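Local atomic coordinates of inositol-3-phosphate synthase (Caenorhabditis elegans, PDB entry 1VKO), a protein that belongs to the myo-inositol-1-phosphate synthase family and binds nicotinamide-adenine-dinucleotide in a Rossmann-type domain. Residues Ala249-Tyr254 with Arg371-Ser376; Gly299-Thr304 with Gly322-Ser327; Asp201-Asn206 with Gly361-Glu366. All blocks are in the same frame, centred on the assembly; numbering follows the deposited sequence.

Contact 1: Ala249-Tyr254 with Arg371-Ser376. With NAD (nicotinamide-adenine-dinucleotide), chain G; POP (pyrophosphate 2-), chain H.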
loop_
_atom_site.group_PDB
_atom_site.type_symbol
_atom_site.label_atom_id
_atom_site.label_comp_id
_atom_site.label_asym_id
_atom_site.label_seq_id
_atom_site.Cartn_x
_atom_site.Cartn_y
_atom_site.Cartn_z
ATOM N N ALA A 249 17.468 6.523 -26.662
ATOM C CA ALA A 249 17.765 5.114 -26.926
ATOM C C ALA A 249 18.200 4.366 -25.636
ATOM O O ALA A 249 18.201 4.925 -24.567
ATOM C CB ALA A 249 18.864 5.024 -27.995
ATOM N N ASN A 250 18.548 3.094 -25.732
ATOM C CA ASN A 250 18.818 2.316 -24.537
ATOM C C ASN A 250 19.972 2.861 -23.744
ATOM O O ASN A 250 20.925 3.435 -24.280
ATOM C CB ASN A 250 19.018 0.838 -24.842
ATOM C CG ASN A 250 17.734 0.186 -25.316
ATOM O OD1 ASN A 250 17.504 0.064 -26.533
ATOM N ND2 ASN A 250 16.826 -0.128 -24.364
ATOM N N THR A 251 19.823 2.741 -22.433
ATOM C CA THR A 251 20.821 3.113 -21.492
ATOM C C THR A 251 22.080 2.373 -21.882
ATOM O O THR A 251 22.073 1.146 -21.925
ATOM C CB THR A 251 20.298 2.645 -20.130
ATOM O OG1 THR A 251 19.199 3.474 -19.807
ATOM C CG2 THR A 251 21.297 2.933 -19.013
ATOM N N GLU A 252 23.133 3.120 -22.192
ATOM C CA GLU A 252 24.500 2.578 -22.344
ATOM C C GLU A 252 25.131 2.448 -20.956
ATOM O O GLU A 252 24.654 3.055 -20.006
ATOM C CB GLU A 252 25.399 3.547 -23.147
ATOM C CG GLU A 252 24.853 3.909 -24.522
ATOM C CD GLU A 252 25.769 4.790 -25.361
ATOM O OE1 GLU A 252 26.350 5.807 -24.887
ATOM O OE2 GLU A 252 25.888 4.459 -26.547
ATOM N N ARG A 253 26.205 1.672 -20.832
ATOM C CA ARG A 253 27.065 1.785 -19.640
ATOM C C ARG A 253 27.881 3.082 -19.695
ATOM O O ARG A 253 27.902 3.806 -20.705
ATOM C CB ARG A 253 28.021 0.588 -19.523
ATOM C CG ARG A 253 28.972 0.453 -20.707
ATOM C CD ARG A 253 30.091 -0.531 -20.512
ATOM N NE ARG A 253 30.937 -0.675 -21.703
ATOM C CZ ARG A 253 32.044 0.030 -21.966
ATOM N NH1 ARG A 253 32.466 0.997 -21.134
ATOM N NH2 ARG A 253 32.727 -0.217 -23.089
ATOM N N TYR A 254 28.527 3.379 -18.578
ATOM C CA TYR A 254 29.439 4.489 -18.433
ATOM C C TYR A 254 30.720 4.186 -19.202
ATOM O O TYR A 254 31.182 3.068 -19.235
ATOM C CB TYR A 254 29.780 4.622 -16.948
ATOM C CG TYR A 254 28.874 5.557 -16.177
ATOM C CD1 TYR A 254 27.496 5.458 -16.267
ATOM C CD2 TYR A 254 29.408 6.557 -15.368
ATOM C CE1 TYR A 254 26.677 6.318 -15.595
ATOM C CE2 TYR A 254 28.589 7.409 -14.661
ATOM C CZ TYR A 254 27.213 7.272 -14.768
ATOM O OH TYR A 254 26.365 8.132 -14.079
ATOM N N ARG A 371 23.588 -0.052 -13.238
ATOM C CA ARG A 371 24.429 0.965 -12.568
ATOM C C ARG A 371 24.171 2.398 -13.075
ATOM O O ARG A 371 23.889 3.283 -12.247
ATOM C CB ARG A 371 25.939 0.652 -12.620
ATOM C CG ARG A 371 26.563 0.181 -11.294
ATOM C CD ARG A 371 27.088 1.303 -10.350
ATOM N NE ARG A 371 26.313 1.397 -9.103
ATOM C CZ ARG A 371 26.557 2.241 -8.087
ATOM N NH1 ARG A 371 27.570 3.110 -8.125
ATOM N NH2 ARG A 371 25.772 2.216 -7.013
ATOM N N SER A 372 24.262 2.628 -14.404
ATOM C CA SER A 372 23.958 3.952 -14.987
ATOM C C SER A 372 22.749 4.549 -14.242
ATOM O O SER A 372 22.822 5.644 -13.662
ATOM C CB SER A 372 23.616 3.854 -16.497
ATOM O OG SER A 372 24.729 3.593 -17.346
ATOM N N LYS A 373 21.639 3.807 -14.260
ATOM C CA LYS A 373 20.349 4.234 -13.677
ATOM C C LYS A 373 20.283 4.311 -12.133
ATOM O O LYS A 373 19.782 5.308 -11.585
ATOM C CB LYS A 373 19.222 3.338 -14.211
ATOM C CG LYS A 373 17.844 3.792 -13.791
ATOM C CD LYS A 373 17.327 4.976 -14.630
ATOM C CE LYS A 373 17.015 4.559 -16.069
ATOM N NZ LYS A 373 16.746 5.801 -16.841
ATOM N N GLU A 374 20.740 3.259 -11.439
ATOM C CA GLU A 374 20.892 3.280 -9.962
ATOM C C GLU A 374 21.533 4.560 -9.408
ATOM O O GLU A 374 20.990 5.160 -8.482
ATOM C CB GLU A 374 21.694 2.068 -9.469
ATOM C CG GLU A 374 21.829 1.956 -7.944
ATOM C CD GLU A 374 22.558 0.687 -7.535
ATOM O OE1 GLU A 374 23.602 0.385 -8.167
ATOM O OE2 GLU A 374 22.082 -0.024 -6.605
ATOM N N ILE A 375 22.682 4.959 -9.962
ATOM C CA ILE A 375 23.390 6.184 -9.535
ATOM C C ILE A 375 22.507 7.443 -9.610
ATOM O O ILE A 375 22.464 8.221 -8.649
ATOM C CB ILE A 375 24.724 6.408 -10.339
ATOM C CG1 ILE A 375 25.709 5.247 -10.117
ATOM C CG2 ILE A 375 25.365 7.799 -9.987
ATOM C CD1 ILE A 375 27.058 5.401 -10.836
ATOM N N SER A 376 21.821 7.626 -10.749
ATOM C CA SER A 376 20.998 8.825 -11.030
ATOM C C SER A 376 19.701 8.875 -10.222
ATOM O O SER A 376 19.239 9.961 -9.860
ATOM C CB SER A 376 20.681 8.943 -12.531
ATOM O OG SER A 376 19.766 7.941 -12.907
HETATM P PA NAD G . 12.946 1.525 -25.638
HETATM O O1A NAD G . 13.663 0.262 -25.693
HETATM O O2A NAD G . 11.532 1.278 -25.969
HETATM O O5B NAD G . 13.675 2.526 -26.629
HETATM C C5B NAD G . 15.009 2.320 -26.986
HETATM C C4B NAD G . 15.089 2.379 -28.500
HETATM O O4B NAD G . 16.374 2.833 -28.858
HETATM C C3B NAD G . 14.914 1.029 -29.137
HETATM O O3B NAD G . 14.213 1.300 -30.340
HETATM C C2B NAD G . 16.289 0.585 -29.548
HETATM O O2B NAD G . 16.118 0.040 -30.855
HETATM C C1B NAD G . 17.024 1.915 -29.687
HETATM N N9A NAD G . 18.502 1.962 -29.552
HETATM C C8A NAD G . 19.334 1.271 -28.724
HETATM N N7A NAD G . 20.605 1.646 -28.990
HETATM C C5A NAD G . 20.630 2.564 -29.975
HETATM C C6A NAD G . 21.655 3.245 -30.654
HETATM N N6A NAD G . 22.963 3.038 -30.426
HETATM N N1A NAD G . 21.314 4.115 -31.657
HETATM C C2A NAD G . 20.008 4.293 -32.012
HETATM N N3A NAD G . 19.038 3.592 -31.371
HETATM C C4A NAD G . 19.316 2.744 -30.358
HETATM O O3 NAD G . 13.107 2.255 -24.200
HETATM P PN NAD G . 12.272 3.572 -23.876
HETATM O O1N NAD G . 11.947 4.215 -25.177
HETATM O O2N NAD G . 11.182 3.189 -22.975
HETATM O O5D NAD G . 13.316 4.601 -23.182
HETATM C C5D NAD G . 14.594 4.834 -23.747
HETATM C C4D NAD G . 15.636 5.382 -22.754
HETATM O O4D NAD G . 15.090 6.439 -22.002
HETATM C C3D NAD G . 16.147 4.348 -21.744
HETATM O O3D NAD G . 17.525 4.533 -21.573
HETATM C C2D NAD G . 15.530 4.796 -20.444
HETATM O O2D NAD G . 16.293 4.519 -19.280
HETATM C C1D NAD G . 15.468 6.285 -20.652
HETATM N N1N NAD G . 14.524 6.779 -19.656
HETATM C C2N NAD G . 13.225 6.379 -19.694
HETATM C C3N NAD G . 12.361 6.838 -18.726
HETATM C C7N NAD G . 10.917 6.692 -19.026
HETATM O O7N NAD G . 10.616 5.995 -20.220
HETATM N N7N NAD G . 10.003 7.223 -18.204
HETATM C C4N NAD G . 12.797 7.720 -17.718
HETATM C C5N NAD G . 14.121 8.097 -17.687
HETATM C C6N NAD G . 14.997 7.609 -18.669
HETATM P P1 POP H . 11.496 7.629 -12.444
HETATM O O1 POP H . 11.126 9.104 -12.373
HETATM O O2 POP H . 10.243 6.785 -12.434
HETATM O O3 POP H . 12.341 7.266 -11.233
HETATM O O POP H . 12.281 7.344 -13.848
HETATM P P2 POP H . 12.860 5.912 -14.373
HETATM O O4 POP H . 11.869 5.351 -15.388
HETATM O O5 POP H . 14.229 6.148 -14.996
HETATM O O6 POP H . 13.037 4.826 -13.307
HETATM O O HOH W 1 23.678 8.198 -14.129
#
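T251 CG2 rests 3.5 Å from S372 CB, and the hydroxyls of the two residues serve different partners. S372 OG lies anti to its own carbonyl carbon (chi1 -73°) and donates to E252 O at 2.7 Å. The bond falls in the carbonyl plane with a C=O...donor angle of 148°. S372 OG also sits at the edge of the Y254 ring, near its plane, 3.5 Å from Y254 CD1. I375 CD1 approaches that ring obliquely, 4.4 Å from Y254 CZ. A water bridges Y254 OH and S372 O. The loop 249-254 follows strand 242-247 of the parallel Rossmann sheet, and helix 367-378 packs against this loop beside the dinucleotide. With CG2 turned to the helix, T251 OG1 faces NAD and hydrogen-bonds NAD O3D at 2.7 Å; A249 O accepts from the same ribose hydroxyl. K373 comes from the helix side, its chain bent at chi2 (79°) and chi3, and K373 NZ donates to NAD O2D (2.8 Å) and to pyrophosphate O5 (3.1 Å). D324 OD1 forms a salt bridge with K373 NZ.

Contact 2: Gly299-Thr304 with Gly322-Ser327. With NAD (nicotinamide-adenine-dinucleotide), chain G; POP (pyrophosphate 2-), chain H.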
loop_
_atom_site.group_PDB
_atom_site.type_symbol
_atom_site.label_atom_id
_atom_site.label_comp_id
_atom_site.label_asym_id
_atom_site.label_seq_id
_atom_site.Cartn_x
_atom_site.Cartn_y
_atom_site.Cartn_z
ATOM N N GLY A 299 18.826 11.987 -22.327
ATOM C CA GLY A 299 17.655 11.537 -21.602
ATOM C C GLY A 299 17.915 10.273 -20.797
ATOM O O GLY A 299 17.037 9.799 -20.057
ATOM N N SER A 300 19.133 9.739 -20.911
ATOM C CA SER A 300 19.490 8.476 -20.271
ATOM C C SER A 300 20.584 8.680 -19.206
ATOM O O SER A 300 21.161 9.774 -19.087
ATOM C CB SER A 300 19.944 7.455 -21.305
ATOM O OG SER A 300 18.898 7.144 -22.206
ATOM N N PRO A 301 20.801 7.651 -18.388
ATOM C CA PRO A 301 21.759 7.711 -17.294
ATOM C C PRO A 301 23.236 7.790 -17.680
ATOM O O PRO A 301 24.003 8.259 -16.848
ATOM C CB PRO A 301 21.526 6.378 -16.559
ATOM C CG PRO A 301 20.183 6.015 -16.896
ATOM C CD PRO A 301 20.047 6.391 -18.367
ATOM N N GLN A 302 23.642 7.339 -18.885
ATOM C CA GLN A 302 25.083 7.281 -19.176
ATOM C C GLN A 302 25.762 8.634 -19.135
ATOM O O GLN A 302 25.105 9.672 -19.317
ATOM C CB GLN A 302 25.422 6.584 -20.466
ATOM C CG GLN A 302 25.064 7.390 -21.726
ATOM C CD GLN A 302 23.751 6.965 -22.283
ATOM O OE1 GLN A 302 22.990 6.287 -21.590
ATOM N NE2 GLN A 302 23.465 7.335 -23.531
ATOM N N ASN A 303 27.082 8.601 -18.906
ATOM C CA ASN A 303 27.881 9.817 -18.714
ATOM C C ASN A 303 28.406 10.461 -20.005
ATOM O O ASN A 303 29.567 10.866 -20.089
ATOM C CB ASN A 303 28.986 9.611 -17.672
ATOM C CG ASN A 303 29.960 8.527 -18.048
ATOM O OD1 ASN A 303 29.573 7.480 -18.525
ATOM N ND2 ASN A 303 31.244 8.776 -17.813
ATOM N N THR A 304 27.506 10.594 -20.990
ATOM C CA THR A 304 27.855 11.124 -22.277
ATOM C C THR A 304 28.609 12.457 -22.190
ATOM O O THR A 304 29.622 12.647 -22.874
ATOM C CB THR A 304 26.614 11.318 -23.158
ATOM O OG1 THR A 304 25.889 10.079 -23.317
ATOM C CG2 THR A 304 27.079 11.667 -24.570
ATOM N N GLY A 322 21.216 17.182 -19.538
ATOM C CA GLY A 322 21.126 15.824 -18.971
ATOM C C GLY A 322 21.291 15.841 -17.458
ATOM O O GLY A 322 21.474 16.901 -16.870
ATOM N N ASP A 323 21.221 14.682 -16.804
ATOM C CA ASP A 323 21.035 13.422 -17.466
ATOM C C ASP A 323 19.816 12.741 -16.876
ATOM O O ASP A 323 19.620 12.763 -15.644
ATOM C CB ASP A 323 22.233 12.524 -17.172
ATOM C CG ASP A 323 23.524 13.070 -17.689
ATOM O OD1 ASP A 323 23.577 13.704 -18.798
ATOM O OD2 ASP A 323 24.584 12.850 -17.082
ATOM N N ASP A 324 19.023 12.116 -17.747
ATOM C CA ASP A 324 18.063 11.062 -17.375
ATOM C C ASP A 324 16.704 11.638 -16.973
ATOM O O ASP A 324 16.594 12.321 -15.929
ATOM C CB ASP A 324 18.657 10.166 -16.279
ATOM C CG ASP A 324 17.989 8.796 -16.181
ATOM O OD1 ASP A 324 17.338 8.338 -17.150
ATOM O OD2 ASP A 324 18.108 8.083 -15.160
ATOM N N PHE A 325 15.679 11.348 -17.793
ATOM C CA PHE A 325 14.338 11.850 -17.565
ATOM C C PHE A 325 13.944 11.617 -16.162
ATOM O O PHE A 325 14.163 10.530 -15.589
ATOM C CB PHE A 325 13.281 11.160 -18.443
ATOM C CG PHE A 325 13.539 11.242 -19.930
ATOM C CD1 PHE A 325 13.757 12.463 -20.557
ATOM C CD2 PHE A 325 13.522 10.094 -20.714
ATOM C CE1 PHE A 325 13.975 12.520 -21.958
ATOM C CE2 PHE A 325 13.743 10.166 -22.114
ATOM C CZ PHE A 325 13.969 11.375 -22.694
ATOM N N LYS A 326 13.351 12.647 -15.590
ATOM C CA LYS A 326 12.790 12.530 -14.280
ATOM C C LYS A 326 11.291 12.452 -14.410
ATOM O O LYS A 326 10.584 13.473 -14.350
ATOM C CB LYS A 326 13.217 13.713 -13.454
ATOM C CG LYS A 326 12.810 13.592 -12.067
ATOM C CD LYS A 326 12.548 14.980 -11.551
ATOM C CE LYS A 326 13.788 15.609 -11.020
ATOM N NZ LYS A 326 13.464 16.888 -10.342
ATOM N N SER A 327 10.809 11.232 -14.610
ATOM C CA SER A 327 9.432 11.031 -15.044
ATOM C C SER A 327 8.432 10.639 -13.918
ATOM O O SER A 327 7.286 11.140 -13.901
ATOM C CB SER A 327 9.392 10.020 -16.202
ATOM O OG SER A 327 9.990 8.770 -15.851
HETATM P PA NAD G . 12.946 1.525 -25.638
HETATM O O1A NAD G . 13.663 0.262 -25.693
HETATM O O2A NAD G . 11.532 1.278 -25.969
HETATM O O5B NAD G . 13.675 2.526 -26.629
HETATM C C5B NAD G . 15.009 2.320 -26.986
HETATM C C4B NAD G . 15.089 2.379 -28.500
HETATM O O4B NAD G . 16.374 2.833 -28.858
HETATM C C3B NAD G . 14.914 1.029 -29.137
HETATM O O3B NAD G . 14.213 1.300 -30.340
HETATM C C2B NAD G . 16.289 0.585 -29.548
HETATM O O2B NAD G . 16.118 0.040 -30.855
HETATM C C1B NAD G . 17.024 1.915 -29.687
HETATM N N9A NAD G . 18.502 1.962 -29.552
HETATM C C8A NAD G . 19.334 1.271 -28.724
HETATM N N7A NAD G . 20.605 1.646 -28.990
HETATM C C5A NAD G . 20.630 2.564 -29.975
HETATM C C6A NAD G . 21.655 3.245 -30.654
HETATM N N6A NAD G . 22.963 3.038 -30.426
HETATM N N1A NAD G . 21.314 4.115 -31.657
HETATM C C2A NAD G . 20.008 4.293 -32.012
HETATM N N3A NAD G . 19.038 3.592 -31.371
HETATM C C4A NAD G . 19.316 2.744 -30.358
HETATM O O3 NAD G . 13.107 2.255 -24.200
HETATM P PN NAD G . 12.272 3.572 -23.876
HETATM O O1N NAD G . 11.947 4.215 -25.177
HETATM O O2N NAD G . 11.182 3.189 -22.975
HETATM O O5D NAD G . 13.316 4.601 -23.182
HETATM C C5D NAD G . 14.594 4.834 -23.747
HETATM C C4D NAD G . 15.636 5.382 -22.754
HETATM O O4D NAD G . 15.090 6.439 -22.002
HETATM C C3D NAD G . 16.147 4.348 -21.744
HETATM O O3D NAD G . 17.525 4.533 -21.573
HETATM C C2D NAD G . 15.530 4.796 -20.444
HETATM O O2D NAD G . 16.293 4.519 -19.280
HETATM C C1D NAD G . 15.468 6.285 -20.652
HETATM N N1N NAD G . 14.524 6.779 -19.656
HETATM C C2N NAD G . 13.225 6.379 -19.694
HETATM C C3N NAD G . 12.361 6.838 -18.726
HETATM C C7N NAD G . 10.917 6.692 -19.026
HETATM O O7N NAD G . 10.616 5.995 -20.220
HETATM N N7N NAD G . 10.003 7.223 -18.204
HETATM C C4N NAD G . 12.797 7.720 -17.718
HETATM C C5N NAD G . 14.121 8.097 -17.687
HETATM C C6N NAD G . 14.997 7.609 -18.669
HETATM P P1 POP H . 11.496 7.629 -12.444
HETATM O O1 POP H . 11.126 9.104 -12.373
HETATM O O2 POP H . 10.243 6.785 -12.434
HETATM O O3 POP H . 12.341 7.266 -11.233
HETATM O O POP H . 12.281 7.344 -13.848
HETATM P P2 POP H . 12.860 5.912 -14.373
HETATM O O4 POP H . 11.869 5.351 -15.388
HETATM O O5 POP H . 14.229 6.148 -14.996
HETATM O O6 POP H . 13.037 4.826 -13.307
HETATM O O HOH W 2 25.158 10.573 -16.076
HETATM O O HOH W 3 26.427 12.658 -18.942
#
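G299 and F325 meet where two loops leave the C-terminal ends of neighbouring parallel strands, 295-298 and 320-321, at the edge of the Rossmann-type sheet; such strand ends are where a dinucleotide is bound in this fold. F325 can be followed outward from its backbone. F325 N donates to G299 O at 3.1 Å, from above the carbonyl plane. F325 CB lies 3.3 Å from C5N of the nicotinamide ring of NAD. CG, anti to the carbonyl carbon (chi1 -57°), already has G299 O within van der Waals range, and that oxygen sits over one ring face, offset toward the rim. CD2 has both G299 O and NAD C6N close by, whereas CE1 and the tip atom CZ both face G299 CA. This alpha carbon stands 3.9 Å from the centroid of the F325 ring, 16° off its normal, a CH-pi contact over the face. Helix 440-458 also packs on the ring through L447, I448 and L451.

G299 O receives a second approach from D324 CA, a CA-H...O contact of 3.1 Å. The D324 and P301 side chains cross obliquely, with D324 OD2 3.4 Å from P301 CG; D324 OD1 goes to K373 NZ, and S376 OG reaches D324 OD2. D323 follows a cis peptide bond, and its OD2 meets two waters: one lies between D323 OD2 and P301 O, and a second donates to D323 OD2 and Q302 O. At NAD, S300 OG hydrogen-bonds O3D. At the far end of 322-327, S327 OG accepts from the carboxamide N7N of NAD at 2.8 Å, with an N-H...acceptor angle of 153°.

Contact 3: Asp201-Asn206 with Gly361-Glu366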
loop_
_atom_site.group_PDB
_atom_site.type_symbol
_atom_site.label_atom_id
_atom_site.label_comp_id
_atom_site.label_asym_id
_atom_site.label_seq_id
_atom_site.Cartn_x
_atom_site.Cartn_y
_atom_site.Cartn_z
ATOM N N ASP A 201 28.995 -3.625 -27.154
ATOM C CA ASP A 201 29.616 -3.508 -25.833
ATOM C C ASP A 201 29.152 -2.349 -24.914
ATOM O O ASP A 201 29.429 -2.366 -23.682
ATOM C CB ASP A 201 31.154 -3.517 -26.013
ATOM C CG ASP A 201 31.631 -2.883 -27.391
ATOM O OD1 ASP A 201 31.038 -3.169 -28.482
ATOM O OD2 ASP A 201 32.617 -2.089 -27.469
ATOM N N PHE A 202 28.437 -1.360 -25.461
ATOM C CA PHE A 202 27.915 -0.243 -24.639
ATOM C C PHE A 202 26.474 -0.403 -24.141
ATOM O O PHE A 202 26.033 0.417 -23.346
ATOM C CB PHE A 202 28.120 1.146 -25.313
ATOM C CG PHE A 202 29.565 1.631 -25.320
ATOM C CD1 PHE A 202 30.447 1.213 -26.294
ATOM C CD2 PHE A 202 30.041 2.493 -24.335
ATOM C CE1 PHE A 202 31.798 1.610 -26.287
ATOM C CE2 PHE A 202 31.375 2.910 -24.343
ATOM C CZ PHE A 202 32.241 2.471 -25.317
ATOM N N ILE A 203 25.730 -1.445 -24.555
ATOM C CA ILE A 203 24.362 -1.683 -23.989
ATOM C C ILE A 203 24.155 -3.128 -23.550
ATOM O O ILE A 203 25.098 -3.927 -23.666
ATOM C CB ILE A 203 23.238 -1.268 -24.978
ATOM C CG1 ILE A 203 23.145 -2.234 -26.144
ATOM C CG2 ILE A 203 23.452 0.146 -25.516
ATOM C CD1 ILE A 203 22.446 -1.641 -27.353
ATOM N N ALA A 204 22.952 -3.477 -23.040
ATOM C CA ALA A 204 22.634 -4.868 -22.641
ATOM C C ALA A 204 22.784 -5.838 -23.815
ATOM O O ALA A 204 22.111 -5.706 -24.844
ATOM C CB ALA A 204 21.238 -4.966 -22.082
ATOM N N SER A 205 23.662 -6.824 -23.652
ATOM C CA SER A 205 23.889 -7.825 -24.711
ATOM C C SER A 205 22.580 -8.448 -25.276
ATOM O O SER A 205 22.576 -9.045 -26.372
ATOM C CB SER A 205 24.927 -8.885 -24.262
ATOM O OG SER A 205 24.353 -9.907 -23.476
ATOM N N ASN A 206 21.470 -8.259 -24.562
ATOM C CA ASN A 206 20.183 -8.799 -25.010
ATOM C C ASN A 206 19.508 -8.046 -26.203
ATOM O O ASN A 206 18.435 -8.442 -26.695
ATOM C CB ASN A 206 19.225 -9.177 -23.815
ATOM C CG ASN A 206 18.768 -7.969 -22.977
ATOM O OD1 ASN A 206 18.338 -6.940 -23.530
ATOM N ND2 ASN A 206 18.824 -8.109 -21.625
ATOM N N GLY A 361 13.147 -1.891 -19.467
ATOM C CA GLY A 361 13.419 -2.858 -18.390
ATOM C C GLY A 361 14.310 -4.043 -18.769
ATOM O O GLY A 361 15.216 -4.440 -17.996
ATOM N N LYS A 362 14.045 -4.610 -19.950
ATOM C CA LYS A 362 14.828 -5.726 -20.502
ATOM C C LYS A 362 16.312 -5.335 -20.699
ATOM O O LYS A 362 17.231 -6.175 -20.525
ATOM C CB LYS A 362 14.194 -6.192 -21.818
ATOM C CG LYS A 362 14.828 -7.409 -22.504
ATOM C CD LYS A 362 14.222 -7.556 -23.917
ATOM C CE LYS A 362 15.180 -8.210 -24.904
ATOM N NZ LYS A 362 14.770 -9.616 -25.266
ATOM N N ASN A 363 16.537 -4.062 -21.037
ATOM C CA ASN A 363 17.890 -3.492 -21.108
ATOM C C ASN A 363 18.563 -3.299 -19.733
ATOM O O ASN A 363 19.753 -3.583 -19.554
ATOM C CB ASN A 363 17.890 -2.152 -21.880
ATOM C CG ASN A 363 19.301 -1.725 -22.302
ATOM O OD1 ASN A 363 20.003 -2.468 -23.012
ATOM N ND2 ASN A 363 19.719 -0.538 -21.866
ATOM N N LEU A 364 17.789 -2.809 -18.769
ATOM C CA LEU A 364 18.255 -2.639 -17.392
ATOM C C LEU A 364 18.261 -3.953 -16.592
ATOM O O LEU A 364 18.481 -3.915 -15.373
ATOM C CB LEU A 364 17.432 -1.548 -16.677
ATOM C CG LEU A 364 17.262 -0.236 -17.468
ATOM C CD1 LEU A 364 15.993 0.516 -17.032
ATOM C CD2 LEU A 364 18.521 0.652 -17.370
ATOM N N SER A 365 18.020 -5.091 -17.277
ATOM C CA SER A 365 18.231 -6.460 -16.723
ATOM C C SER A 365 19.705 -6.625 -16.442
ATOM O O SER A 365 20.083 -7.339 -15.511
ATOM C CB SER A 365 17.888 -7.588 -17.724
ATOM O OG SER A 365 16.507 -7.737 -17.982
ATOM N N GLU A 366 20.538 -5.994 -17.287
ATOM C CA GLU A 366 22.001 -6.199 -17.226
ATOM C C GLU A 366 22.724 -5.181 -16.330
ATOM O O GLU A 366 22.280 -4.027 -16.202
ATOM C CB GLU A 366 22.615 -6.370 -18.622
ATOM C CG GLU A 366 22.161 -7.661 -19.287
ATOM C CD GLU A 366 22.965 -8.049 -20.524
ATOM O OE1 GLU A 366 24.066 -7.497 -20.761
ATOM O OE2 GLU A 366 22.475 -8.916 -21.278
#
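E366 grips S205 with both carboxylate oxygens. E366 OE1 receives S205 N at 3.0 Å from above the carboxylate plane, 46° out of it, while E366 OE2 takes S205 OG at 3.1 Å through its syn lone pair. The glutamate comes in over A204, with E366 CB and CG each 4.0 Å from A204 CB. N206 ND2 donates to K362 O at 2.7 Å, tilted 33° from the carbonyl plane; S365 OG reaches the same oxygen from the opposite face, so two donors hold it. The N206 and K362 side chains run past one another in opposite senses, N206 OD1 facing K362 CG and CE. Here the loop leading toward helix 220-238 closes over the turn between helices 359-363 and 367-378, with E366 as the N-cap residue of the second. N363, the last residue of the first, carries its CG anti to the backbone N (chi1 -164°), and N363 OD1 accepts from A204 N at 3.1 Å. In the next shell, T251 O accepts from N363 ND2, which ties both ends of this amide, and Q369 of helix 367-378 packs against A204 and N363. Earlier in the same loop, R253 makes a cation-pi contact with F202 and donates through NE to D201 O.

How the contacts relate
The three contacts are neighbours within one family-wide region of the chain. The centres of contacts 1 and 2 are about 8 Å apart, those of contacts 1 and 3 about 10 Å, and those of contacts 2 and 3 about 16 Å. Contact 1 is the middle one and touches both others; the nearest atoms of contacts 2 and 3 are about 6 Å apart. In chain order the segments run 201-206, 249-254, 299-304, 322-327, 361-366, 371-376, so contact 2 is nested inside the chain spans closed by contacts 1 and 3, which interleave. Successive helices 359-363 and 367-378 thus meet loops from the parallel-sheet region, bringing distant sequence together around NAD, with pyrophosphate beside contacts 1 and 2.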